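Local coordinates for protein NAD(P)H dehydrogenase (quinone) (Deinococcus radiodurans, PDB 1YDG) that uses FMN, one per monomer of a homotetramer, to reduce quinones to quinols with NADH or NADPH, at residues V158-S162 with N181-S185. Coordinates in Å, arbitrary orientation, origin at the centre of the assembly. Residue numbers count along the deposited sequence, not the author numbering.
Sequences VIFKS and NDRAS
Val158 lays its branched side chain over Ala184 and the backbone of Ser185, with CG1 3.6 Å from the backbone N of Ser185 and the methyl of Ala184 beside CG2. Ala184 suits this spot because its methyl gives Val158 a small apolar surface. Segment 158-162 is a short, weakly bonded helix; 181-185 is regular α-helix near the start of helix 180-204, with Ser185 N hydrogen-bonded to Asn181 O (3.0 Å). They run roughly antiparallel, their directions 141° apart and axes approaching to 7.9 Å. Ser162 sits opposite Asn181 (CA to CA 4.3 Å) and Ile159 opposite Ser185 (5.5 Å), so the backbones lie closest at the Ser162 end.

The short side chain of Ser162 suits this approach: its CB rests 3.2 Å from Asn181 O, while Asn181 CB lies 3.1 Å from the backbone O of Lys161. Ser162 takes the p rotamer, turning its hydroxyl back on its own turn, where OG donates to Ile159 O (2.6 Å); the same OG accepts from Ser185 OG (3.2 Å), which the t rotamer brings within reach, linking the two helices. Ile159 CD1 packs 4.3 Å from Ser185 OG. Beyond the pair, Arg183 NH1 forms a salt bridge with Glu26, and Phe160 packs on Asn126 of a neighbouring subunit. The arrangement is a roughly antiparallel helix pair, joining a short helix to the C-terminal helix of a flavodoxin-like fold.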
loop_
_atom_site.group_PDB
_atom_site.type_symbol
_atom_site.label_atom_id
_atom_site.label_comp_id
_atom_site.label_asym_id
_atom_site.label_seq_id
_atom_site.Cartn_x
_atom_site.Cartn_y
_atom_site.Cartn_z
ATOM N N VAL B 158 5.877 -24.192 -5.871
ATOM C CA VAL B 158 5.166 -23.862 -7.102
ATOM C C VAL B 158 4.712 -22.393 -7.120
ATOM O O VAL B 158 4.132 -21.928 -8.109
ATOM C CB VAL B 158 3.990 -24.842 -7.334
ATOM C CG1 VAL B 158 2.649 -24.295 -6.759
ATOM C CG2 VAL B 158 3.899 -25.187 -8.816
ATOM N N ILE B 159 4.994 -21.677 -6.027
ATOM C CA ILE B 159 4.869 -20.216 -5.973
ATOM C C ILE B 159 6.026 -19.657 -6.807
ATOM O O ILE B 159 5.812 -18.877 -7.739
ATOM C CB ILE B 159 4.948 -19.648 -4.512
ATOM C CG1 ILE B 159 4.230 -20.563 -3.502
ATOM C CG2 ILE B 159 4.381 -18.231 -4.456
ATOM C CD1 ILE B 159 2.918 -21.154 -3.990
ATOM N N PHE B 160 7.242 -20.085 -6.449
ATOM C CA PHE B 160 8.463 -19.855 -7.226
ATOM C C PHE B 160 8.179 -20.056 -8.708
ATOM O O PHE B 160 8.383 -19.154 -9.517
ATOM C CB PHE B 160 9.565 -20.853 -6.793
ATOM C CG PHE B 160 10.404 -20.409 -5.602
ATOM C CD1 PHE B 160 9.976 -19.423 -4.713
ATOM C CD2 PHE B 160 11.631 -21.024 -5.364
ATOM C CE1 PHE B 160 10.768 -19.046 -3.618
ATOM C CE2 PHE B 160 12.426 -20.653 -4.276
ATOM C CZ PHE B 160 11.988 -19.662 -3.399
ATOM N N LYS B 161 7.687 -21.247 -9.042
ATOM C CA LYS B 161 7.500 -21.651 -10.431
ATOM C C LYS B 161 6.426 -20.823 -11.158
ATOM O O LYS B 161 6.496 -20.664 -12.391
ATOM C CB LYS B 161 7.194 -23.157 -10.508
ATOM C CG LYS B 161 8.378 -24.029 -10.073
ATOM C CD LYS B 161 8.148 -25.523 -10.337
ATOM C CE LYS B 161 7.594 -26.252 -9.113
ATOM N NZ LYS B 161 8.659 -26.621 -8.129
ATOM N N SER B 162 5.467 -20.281 -10.392
ATOM C CA SER B 162 4.407 -19.396 -10.927
ATOM C C SER B 162 4.839 -17.940 -11.165
ATOM O O SER B 162 4.078 -17.159 -11.745
ATOM C CB SER B 162 3.191 -19.392 -9.984
ATOM O OG SER B 162 3.457 -18.648 -8.796
ATOM N N ASN B 181 2.006 -23.515 -13.845
ATOM C CA ASN B 181 2.596 -22.863 -12.681
ATOM C C ASN B 181 1.573 -21.953 -11.986
ATOM O O ASN B 181 1.434 -21.960 -10.756
ATOM C CB ASN B 181 3.830 -22.049 -13.092
ATOM C CG ASN B 181 4.686 -22.759 -14.152
ATOM O OD1 ASN B 181 5.407 -23.727 -13.847
ATOM N ND2 ASN B 181 4.605 -22.279 -15.409
ATOM N N ASP B 182 0.862 -21.174 -12.797
ATOM C CA ASP B 182 -0.263 -20.378 -12.314
ATOM C C ASP B 182 -1.360 -21.247 -11.702
ATOM O O ASP B 182 -1.887 -20.919 -10.644
ATOM C CB ASP B 182 -0.813 -19.493 -13.436
ATOM C CG ASP B 182 0.151 -18.370 -13.815
ATOM O OD1 ASP B 182 1.002 -17.989 -12.970
ATOM O OD2 ASP B 182 0.064 -17.859 -14.949
ATOM N N ARG B 183 -1.662 -22.371 -12.342
ATOM C CA ARG B 183 -2.702 -23.281 -11.867
ATOM C C ARG B 183 -2.322 -23.968 -10.567
ATOM O O ARG B 183 -3.164 -24.164 -9.708
ATOM C CB ARG B 183 -3.042 -24.320 -12.937
ATOM C CG ARG B 183 -3.664 -23.692 -14.178
ATOM C CD ARG B 183 -4.142 -24.717 -15.196
ATOM N NE ARG B 183 -4.758 -24.083 -16.370
ATOM C CZ ARG B 183 -5.988 -23.563 -16.415
ATOM N NH1 ARG B 183 -6.783 -23.560 -15.340
ATOM N NH2 ARG B 183 -6.429 -23.016 -17.550
ATOM N N ALA B 184 -1.053 -24.328 -10.426
ATOM C CA ALA B 184 -0.569 -24.975 -9.195
ATOM C C ALA B 184 -0.496 -23.985 -8.045
ATOM O O ALA B 184 -0.707 -24.341 -6.884
ATOM C CB ALA B 184 0.798 -25.587 -9.446
ATOM N N SER B 185 -0.212 -22.737 -8.384
ATOM C CA SER B 185 -0.196 -21.642 -7.431
ATOM C C SER B 185 -1.587 -21.459 -6.811
ATOM O O SER B 185 -1.748 -21.437 -5.581
ATOM C CB SER B 185 0.262 -20.377 -8.148
ATOM O OG SER B 185 0.727 -19.407 -7.244
#